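Side-chain contacts in PHOX (Pseudomonas fluorescens, PDB 4A9V), which hydrolyses phosphate monoesters as an alkaline phosphatase, with a complex iron-calcium cofactor held in a beta-propeller: residues E117-I122 with G187-C192; N81-A86 with G129-V134; T92-L97 with G101-S106. All coordinates share one frame; numbering follows the deposited sequence. Where two conformers were deposited one is given.

Interaction 1: E117-I122 with G187-C192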
loop_
_atom_site.group_PDB
_atom_site.type_symbol
_atom_site.label_atom_id
_atom_site.label_comp_id
_atom_site.label_asym_id
_atom_site.label_seq_id
_atom_site.Cartn_x
_atom_site.Cartn_y
_atom_site.Cartn_z
ATOM N N GLU A 117 -8.331 7.566 -9.597
ATOM C CA GLU A 117 -7.807 7.160 -8.299
ATOM C C GLU A 117 -8.946 6.744 -7.387
ATOM O O GLU A 117 -10.104 7.063 -7.642
ATOM C CB GLU A 117 -7.005 8.303 -7.680
ATOM C CG GLU A 117 -5.920 8.803 -8.630
ATOM C CD GLU A 117 -4.947 9.806 -8.050
ATOM O OE1 GLU A 117 -4.909 10.025 -6.829
ATOM O OE2 GLU A 117 -4.225 10.416 -8.872
ATOM N N GLY A 118 -8.604 6.019 -6.330
ATOM C CA GLY A 118 -9.593 5.560 -5.364
ATOM C C GLY A 118 -9.576 4.051 -5.271
ATOM O O GLY A 118 -8.515 3.445 -5.087
ATOM N N VAL A 119 -10.758 3.452 -5.385
ATOM C CA VAL A 119 -10.927 2.012 -5.290
ATOM C C VAL A 119 -11.867 1.564 -6.404
ATOM O O VAL A 119 -12.812 2.269 -6.773
ATOM C CB VAL A 119 -11.464 1.602 -3.898
ATOM C CG1 VAL A 119 -11.757 0.111 -3.828
ATOM C CG2 VAL A 119 -10.464 1.992 -2.816
ATOM N N SER A 120 -11.586 0.384 -6.944
ATOM C CA SER A 120 -12.514 -0.320 -7.827
ATOM C C SER A 120 -12.949 -1.607 -7.134
ATOM O O SER A 120 -12.114 -2.445 -6.805
ATOM C CB SER A 120 -11.812 -0.675 -9.136
ATOM O OG SER A 120 -11.372 0.471 -9.823
ATOM N N VAL A 121 -14.247 -1.734 -6.866
ATOM C CA VAL A 121 -14.816 -2.983 -6.371
ATOM C C VAL A 121 -15.398 -3.744 -7.553
ATOM O O VAL A 121 -16.134 -3.166 -8.358
ATOM C CB VAL A 121 -15.931 -2.734 -5.334
ATOM C CG1 VAL A 121 -16.477 -4.054 -4.805
ATOM C CG2 VAL A 121 -15.425 -1.867 -4.195
ATOM N N ILE A 122 -14.981 -4.999 -7.702
ATOM C CA ILE A 122 -15.437 -5.833 -8.807
ATOM C C ILE A 122 -15.879 -7.200 -8.317
ATOM O O ILE A 122 -15.361 -7.715 -7.329
ATOM C CB ILE A 122 -14.353 -5.999 -9.891
ATOM C CG1 ILE A 122 -13.138 -6.772 -9.366
ATOM C CG2 ILE A 122 -13.954 -4.641 -10.457
ATOM C CD1 ILE A 122 -12.118 -7.087 -10.444
ATOM N N GLY A 187 -15.717 -8.208 7.457
ATOM C CA GLY A 187 -16.205 -8.153 6.081
ATOM C C GLY A 187 -16.066 -6.801 5.411
ATOM O O GLY A 187 -16.794 -6.498 4.471
ATOM N N THR A 188 -15.076 -6.020 5.833
ATOM C CA THR A 188 -14.825 -4.736 5.212
ATOM C C THR A 188 -13.385 -4.596 4.724
ATOM O O THR A 188 -12.502 -5.398 5.047
ATOM C CB THR A 188 -15.180 -3.563 6.137
ATOM O OG1 THR A 188 -14.294 -3.560 7.258
ATOM C CG2 THR A 188 -16.640 -3.637 6.597
ATOM N N TYR A 189 -13.201 -3.592 3.874
ATOM C CA TYR A 189 -11.939 -3.322 3.211
ATOM C C TYR A 189 -11.374 -2.011 3.748
ATOM O O TYR A 189 -12.110 -1.029 3.891
ATOM C CB TYR A 189 -12.196 -3.181 1.707
ATOM C CG TYR A 189 -10.958 -2.934 0.877
ATOM C CD1 TYR A 189 -9.998 -3.916 0.748
ATOM C CD2 TYR A 189 -10.792 -1.756 0.154
ATOM C CE1 TYR A 189 -8.878 -3.725 -0.038
ATOM C CE2 TYR A 189 -9.672 -1.554 -0.641
ATOM C CZ TYR A 189 -8.732 -2.557 -0.749
ATOM O OH TYR A 189 -7.615 -2.420 -1.541
ATOM N N LEU A 190 -10.074 -1.990 4.026
ATOM C CA LEU A 190 -9.384 -0.754 4.371
ATOM C C LEU A 190 -8.494 -0.332 3.216
ATOM O O LEU A 190 -7.730 -1.142 2.676
ATOM C CB LEU A 190 -8.533 -0.948 5.632
ATOM C CG LEU A 190 -9.268 -1.469 6.872
ATOM C CD1 LEU A 190 -8.320 -1.576 8.058
ATOM C CD2 LEU A 190 -10.484 -0.624 7.225
ATOM N N THR A 191 -8.638 0.925 2.816
ATOM C CA THR A 191 -7.776 1.513 1.816
ATOM C C THR A 191 -6.990 2.666 2.436
ATOM O O THR A 191 -7.486 3.382 3.302
ATOM C CB THR A 191 -8.559 1.959 0.561
ATOM O OG1 THR A 191 -7.625 2.346 -0.448
ATOM C CG2 THR A 191 -9.492 3.122 0.841
ATOM N N CYS A 192 -5.741 2.812 2.016
ATOM C CA CYS A 192 -4.774 3.652 2.702
ATOM C C CYS A 192 -4.333 4.800 1.804
ATOM O O CYS A 192 -3.815 4.573 0.713
ATOM C CB CYS A 192 -3.563 2.808 3.069
ATOM S SG CYS A 192 -3.918 1.625 4.375
#

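Interaction 2: N81-A86 with G129-V134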
loop_
_atom_site.group_PDB
_atom_site.type_symbol
_atom_site.label_atom_id
_atom_site.label_comp_id
_atom_site.label_asym_id
_atom_site.label_seq_id
_atom_site.Cartn_x
_atom_site.Cartn_y
_atom_site.Cartn_z
ATOM N N ASN A 81 -18.184 -20.115 -6.046
ATOM C CA ASN A 81 -17.709 -19.693 -7.366
ATOM C C ASN A 81 -17.888 -18.207 -7.648
ATOM O O ASN A 81 -17.776 -17.772 -8.788
ATOM C CB ASN A 81 -18.366 -20.526 -8.462
ATOM C CG ASN A 81 -17.849 -21.945 -8.496
ATOM O OD1 ASN A 81 -16.719 -22.212 -8.106
ATOM N ND2 ASN A 81 -18.677 -22.860 -8.953
ATOM N N ARG A 82 -18.080 -17.432 -6.587
ATOM C CA ARG A 82 -18.170 -15.972 -6.685
ATOM C C ARG A 82 -17.248 -15.368 -5.632
ATOM O O ARG A 82 -17.054 -15.946 -4.564
ATOM C CB ARG A 82 -19.605 -15.469 -6.435
ATOM C CG ARG A 82 -20.653 -15.875 -7.463
ATOM C CD ARG A 82 -22.035 -15.350 -7.084
ATOM N NE ARG A 82 -22.193 -13.933 -7.401
ATOM C CZ ARG A 82 -23.275 -13.220 -7.116
ATOM N NH1 ARG A 82 -24.306 -13.796 -6.514
ATOM N NH2 ARG A 82 -23.304 -11.919 -7.386
ATOM N N ALA A 83 -16.759 -14.160 -5.898
ATOM C CA ALA A 83 -15.995 -13.400 -4.907
ATOM C C ALA A 83 -16.066 -11.936 -5.297
ATOM O O ALA A 83 -16.357 -11.606 -6.448
ATOM C CB ALA A 83 -14.549 -13.867 -4.856
ATOM N N LEU A 84 -15.810 -11.055 -4.339
ATOM C CA LEU A 84 -15.581 -9.653 -4.645
ATOM C C LEU A 84 -14.110 -9.344 -4.440
ATOM O O LEU A 84 -13.476 -9.873 -3.540
ATOM C CB LEU A 84 -16.430 -8.731 -3.760
ATOM C CG LEU A 84 -17.942 -8.956 -3.800
ATOM C CD1 LEU A 84 -18.617 -7.868 -2.983
ATOM C CD2 LEU A 84 -18.469 -8.960 -5.229
ATOM N N MET A 85 -13.582 -8.444 -5.258
ATOM C CA MET A 85 -12.260 -7.893 -5.029
ATOM C C MET A 85 -12.371 -6.385 -4.910
ATOM O O MET A 85 -13.090 -5.754 -5.679
ATOM C CB MET A 85 -11.328 -8.263 -6.181
ATOM C CG MET A 85 -11.082 -9.750 -6.266
ATOM S SD MET A 85 -9.985 -10.264 -7.606
ATOM C CE MET A 85 -8.396 -9.697 -7.006
ATOM N N ALA A 86 -11.685 -5.816 -3.926
ATOM C CA ALA A 86 -11.561 -4.380 -3.808
ATOM C C ALA A 86 -10.112 -4.046 -4.111
ATOM O O ALA A 86 -9.195 -4.606 -3.495
ATOM C CB ALA A 86 -11.929 -3.931 -2.403
ATOM N N GLY A 129 -12.962 -23.412 -13.976
ATOM C CA GLY A 129 -11.787 -23.409 -13.112
ATOM C C GLY A 129 -11.087 -22.061 -13.018
ATOM O O GLY A 129 -10.230 -21.867 -12.158
ATOM N N GLN A 130 -11.457 -21.121 -13.887
ATOM C CA GLN A 130 -10.730 -19.856 -14.011
ATOM C C GLN A 130 -11.590 -18.691 -13.529
ATOM O O GLN A 130 -12.733 -18.540 -13.939
ATOM C CB GLN A 130 -10.324 -19.609 -15.468
ATOM C CG GLN A 130 -9.607 -20.779 -16.123
ATOM C CD GLN A 130 -8.108 -20.568 -16.208
ATOM O OE1 GLN A 130 -7.404 -20.651 -15.205
ATOM N NE2 GLN A 130 -7.621 -20.245 -17.401
ATOM N N TRP A 131 -10.997 -17.814 -12.735
ATOM C CA TRP A 131 -11.690 -16.624 -12.267
ATOM C C TRP A 131 -11.691 -15.560 -13.335
ATOM O O TRP A 131 -10.646 -15.265 -13.922
ATOM C CB TRP A 131 -10.990 -16.102 -11.016
ATOM C CG TRP A 131 -11.158 -17.004 -9.832
ATOM C CD1 TRP A 131 -10.295 -17.993 -9.384
ATOM C CD2 TRP A 131 -12.318 -17.060 -8.949
ATOM N NE1 TRP A 131 -10.830 -18.644 -8.298
ATOM C CE2 TRP A 131 -12.046 -18.117 -7.987
ATOM C CE3 TRP A 131 -13.520 -16.365 -8.873
ATOM C CZ2 TRP A 131 -12.931 -18.416 -6.967
ATOM C CZ3 TRP A 131 -14.404 -16.675 -7.845
ATOM C CH2 TRP A 131 -14.120 -17.687 -6.922
ATOM N N GLN A 132 -12.841 -14.921 -13.538
ATOM C CA GLN A 132 -12.979 -13.847 -14.513
ATOM C C GLN A 132 -13.844 -12.723 -13.955
ATOM O O GLN A 132 -14.780 -12.951 -13.188
ATOM C CB GLN A 132 -13.589 -14.374 -15.818
ATOM C CG GLN A 132 -12.812 -15.504 -16.478
ATOM C CD GLN A 132 -13.515 -16.048 -17.708
ATOM O OE1 GLN A 132 -14.584 -16.649 -17.598
ATOM N NE2 GLN A 132 -13.039 -15.649 -18.880
ATOM N N PHE A 133 -13.564 -11.517 -14.420
ATOM C CA PHE A 133 -14.353 -10.347 -14.102
ATOM C C PHE A 133 -15.781 -10.491 -14.626
ATOM O O PHE A 133 -15.990 -10.915 -15.763
ATOM C CB PHE A 133 -13.669 -9.122 -14.714
ATOM C CG PHE A 133 -14.479 -7.864 -14.642
ATOM C CD1 PHE A 133 -14.953 -7.391 -13.430
ATOM C CD2 PHE A 133 -14.765 -7.144 -15.790
ATOM C CE1 PHE A 133 -15.690 -6.220 -13.365
ATOM C CE2 PHE A 133 -15.498 -5.970 -15.729
ATOM C CZ PHE A 133 -15.990 -5.529 -14.520
ATOM N N VAL A 134 -16.741 -10.070 -13.808
ATOM C CA VAL A 134 -18.153 -10.021 -14.186
ATOM C C VAL A 134 -18.594 -8.570 -14.375
ATOM O O VAL A 134 -18.967 -7.877 -13.420
ATOM C CB VAL A 134 -19.040 -10.688 -13.112
ATOM C CG1 VAL A 134 -20.499 -10.680 -13.535
ATOM C CG2 VAL A 134 -18.576 -12.108 -12.856
#

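Interaction 3: T92-L97 with G101-S106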
loop_
_atom_site.group_PDB
_atom_site.type_symbol
_atom_site.label_atom_id
_atom_site.label_comp_id
_atom_site.label_asym_id
_atom_site.label_seq_id
_atom_site.Cartn_x
_atom_site.Cartn_y
_atom_site.Cartn_z
ATOM N N THR A 92 -2.178 8.264 -11.567
ATOM C CA THR A 92 -2.351 8.120 -13.003
ATOM C C THR A 92 -1.124 8.616 -13.746
ATOM O O THR A 92 -0.262 9.282 -13.183
ATOM C CB THR A 92 -3.647 8.808 -13.498
ATOM O OG1 THR A 92 -3.857 8.519 -14.888
ATOM C CG2 THR A 92 -3.584 10.314 -13.300
ATOM N N ASN A 93 -1.036 8.226 -15.009
ATOM C CA ASN A 93 0.134 8.481 -15.834
ATOM C C ASN A 93 -0.256 9.449 -16.943
ATOM O O ASN A 93 -0.954 9.063 -17.884
ATOM C CB ASN A 93 0.587 7.160 -16.448
ATOM C CG ASN A 93 0.695 6.056 -15.410
ATOM O OD1 ASN A 93 1.449 6.172 -14.447
ATOM N ND2 ASN A 93 -0.104 5.007 -15.568
ATOM N N TYR A 94 0.049 10.729 -16.762
ATOM C CA TYR A 94 -0.449 11.751 -17.676
ATOM C C TYR A 94 -0.058 11.469 -19.135
ATOM O O TYR A 94 -0.792 11.828 -20.050
ATOM C CB TYR A 94 0.042 13.142 -17.267
ATOM C CG TYR A 94 -0.505 13.662 -15.946
ATOM C CD1 TYR A 94 -1.687 13.180 -15.404
ATOM C CD2 TYR A 94 0.136 14.689 -15.276
ATOM C CE1 TYR A 94 -2.219 13.721 -14.243
ATOM C CE2 TYR A 94 -0.398 15.248 -14.128
ATOM C CZ TYR A 94 -1.602 14.791 -13.646
ATOM O OH TYR A 94 -2.153 15.300 -12.489
ATOM N N ARG A 95 1.095 10.839 -19.356
ATOM C CA ARG A 95 1.510 10.542 -20.725
ATOM C C ARG A 95 0.526 9.651 -21.463
ATOM O O ARG A 95 0.468 9.683 -22.693
ATOM C CB ARG A 95 2.922 9.953 -20.774
ATOM C CG ARG A 95 3.043 8.517 -20.305
ATOM C CD ARG A 95 4.498 8.069 -20.252
ATOM N NE ARG A 95 5.117 8.091 -21.575
ATOM C CZ ARG A 95 6.365 8.481 -21.814
ATOM N NH1 ARG A 95 7.178 8.769 -20.808
ATOM N NH2 ARG A 95 6.850 8.413 -23.043
ATOM N N TYR A 96 -0.244 8.864 -20.713
ATOM C CA TYR A 96 -1.231 7.955 -21.289
ATOM C C TYR A 96 -2.671 8.411 -21.049
ATOM O O TYR A 96 -3.573 8.010 -21.777
ATOM C CB TYR A 96 -1.026 6.529 -20.769
ATOM C CG TYR A 96 0.363 5.995 -21.014
ATOM C CD1 TYR A 96 0.910 5.988 -22.286
ATOM C CD2 TYR A 96 1.119 5.466 -19.978
ATOM C CE1 TYR A 96 2.180 5.505 -22.514
ATOM C CE2 TYR A 96 2.386 4.960 -20.200
ATOM C CZ TYR A 96 2.919 5.006 -21.468
ATOM O OH TYR A 96 4.194 4.556 -21.716
ATOM N N LEU A 97 -2.908 9.206 -20.015
ATOM C CA LEU A 97 -4.269 9.529 -19.609
ATOM C C LEU A 97 -4.951 10.462 -20.615
ATOM O O LEU A 97 -6.137 10.315 -20.904
ATOM C CB LEU A 97 -4.271 10.163 -18.217
ATOM C CG LEU A 97 -5.649 10.554 -17.676
ATOM C CD1 LEU A 97 -6.568 9.344 -17.571
ATOM C CD2 LEU A 97 -5.517 11.253 -16.332
ATOM N N GLY A 101 -0.950 14.098 -23.557
ATOM C CA GLY A 101 0.148 13.433 -22.866
ATOM C C GLY A 101 0.874 14.267 -21.822
ATOM O O GLY A 101 1.941 13.872 -21.361
ATOM N N GLY A 102 0.286 15.391 -21.418
ATOM C CA GLY A 102 0.941 16.310 -20.488
ATOM C C GLY A 102 0.087 16.679 -19.286
ATOM O O GLY A 102 -0.825 15.942 -18.890
ATOM N N MET A 103 0.421 17.808 -18.669
ATOM C CA MET A 103 -0.272 18.260 -17.468
ATOM C C MET A 103 -1.742 18.537 -17.749
ATOM O O MET A 103 -2.100 18.949 -18.842
ATOM C CB MET A 103 0.386 19.529 -16.934
ATOM C CG MET A 103 1.805 19.301 -16.440
ATOM S SD MET A 103 1.828 18.220 -15.000
ATOM C CE MET A 103 3.587 17.933 -14.814
ATOM N N PRO A 104 -2.579 18.474 -16.707
ATOM C CA PRO A 104 -3.979 18.840 -16.873
ATOM C C PRO A 104 -4.127 20.258 -17.427
ATOM O O PRO A 104 -3.393 21.161 -17.021
ATOM C CB PRO A 104 -4.528 18.754 -15.445
ATOM C CG PRO A 104 -3.669 17.725 -14.779
ATOM C CD PRO A 104 -2.300 17.928 -15.368
ATOM N N GLN A 105 -5.084 20.442 -18.334
ATOM C CA GLN A 105 -5.281 21.722 -19.013
ATOM C C GLN A 105 -6.582 22.404 -18.628
ATOM O O GLN A 105 -6.927 23.438 -19.192
ATOM C CB GLN A 105 -5.262 21.520 -20.524
ATOM C CG GLN A 105 -3.940 20.996 -21.029
ATOM C CD GLN A 105 -3.899 20.828 -22.532
ATOM O OE1 GLN A 105 -4.920 20.908 -23.220
ATOM N NE2 GLN A 105 -2.731 20.484 -23.034
ATOM N N SER A 106 -7.394 21.731 -17.826
ATOM C CA SER A 106 -8.748 22.192 -17.572
ATOM C C SER A 106 -9.271 21.554 -16.300
ATOM O O SER A 106 -8.740 20.541 -15.838
ATOM C CB SER A 106 -9.657 21.800 -18.732
ATOM O OG SER A 106 -9.793 20.394 -18.802
#

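Interaction 1: E117-I122 with G187-C192
V119 meets Y189 and T191 through its two methyl groups, in van der Waals packing that is apolar toward Y189 and sets a methyl against a hydroxyl at T191. V119 CG1, anti to the backbone N (chi1 175°), lies 4.2 Å from Y189 CE2 and approaches the ring obliquely. The other branch, V119 CG2, faces T191 and touches its whole forked end: it is 3.7 Å from T191 OG1 and 3.9 Å from T191 CG2. In both pairs the side chains slide past each other in opposite directions, so V119 fits alongside its partners. The strands themselves belong to two different sheets of this beta-propeller protein: 118-127 lies between 82-89 and 130-144 in a four-stranded antiparallel sheet, and 189-193 lies between 249-252 and 178-183 in another. The contact is therefore buried sheet-to-sheet packing, and I252, on strand 249-252, also touches V119. Polar groups are served from outside the pair. N88 OD1, on strand 82-89, hydrogen-bonds to both Y189 OH and T191 OG1. The threonine hydroxyl has a second partner in N178 ND2, and it keeps both amides while the V119 methyl packs against it.

Interaction 2: N81-A86 with G129-V134
W131 points the six-membered end of its indole at the backbone of N81, R82 and A83. The leading atom, W131 CZ3, is 3.7 Å from N81 O and 3.8 Å from R82 C. The carbonyl carbon of R82 sits at the ring edge, near the indole plane, whereas N81 O and A83 N approach obliquely. The next ring atom, W131 CH2, is 3.9 Å from N81 C. A83 turns its methyl toward the tryptophan, and A83 CB lies 4.1 Å from W131 CZ3 as the apolar side-chain pair. W131 CG is anti to the carbonyl carbon (chi1 -69°), and from there the long indole spans the distance between two strands that are not neighbours. Strand 118-127 runs between 82-89 and 130-144 in this four-stranded antiparallel propeller sheet, and its V124 and R126 also touch the ring. A leucine in place of W131 would probably fall short of N81 and R82, leaving a gap over the middle strand and the A83 methyl without its aromatic partner. N81 OD1 accepts a hydrogen bond from R126 NE on that middle strand. The R82 side chain leaves on the side away from the indole and, in the conformer given, its NE forms a salt bridge with E123.

Interaction 3: T92-L97 with G101-S106
Y94 holds CG anti to its carbonyl carbon (chi1 -67°), which carries the ring from the short helix 94-97 out over the chain at G102, M103 and P104. On the other side M103 takes the same first rotamer and then bends at chi2 (-66°), bringing its sulfur to the tyrosine. M103 SD stands 4.9 Å from the centroid of the Y94 ring and 75° off the ring normal, a Met-aromatic contact made at the edge, where CE2 and CD2 are the nearest ring atoms. P104 runs across the tyrosine at about a right angle; P104 CD is 3.5 Å from Y94 CE2, and P104 CG is 3.7 Å from Y94 OH. Nearer the backbone, G102 O is 3.4 Å from Y94 CB. Two CA-H...O contacts join the segments where they come closest: G101 CA to Y94 O and R95 CA to G101 O, each 3.4 Å. G101 has a left-handed backbone conformation, which glycine adopts easily, and a side chain there would start out close to R95 O. The contact lies in the surface excursion between propeller strands 82-89 and 118-127, beside helix 107-115, whose V110 packs on P104; the Y94 hydroxyl hydrogen-bonds to I225 O. G102 O is buried against Y94 CB without a polar partner, and between the two segments the fit is one of packing and weak C-H...O contacts.

The 117-122 half of interaction 1 lies in the same propeller sheet as both segments of interaction 2. Their centres are about 16 Å apart, and they meet where I122 O probably accepts a hydrogen bond from M85 N, at 2.8 Å; I122 CB also packs on F133 CE1 at 3.7 Å. Interaction 1 lies nearer the cofactor, with the T191 side chain about 10 Å from the mu-oxo-diiron and about 11 Å from that of E273, a calcium ligand. Interaction 3, on the surface, touches interaction 1 by packing of E117 OE2 on T92 N at 4.0 Å; its centre is about 24 Å from that of interaction 1 and about 32 Å from that of interaction 2.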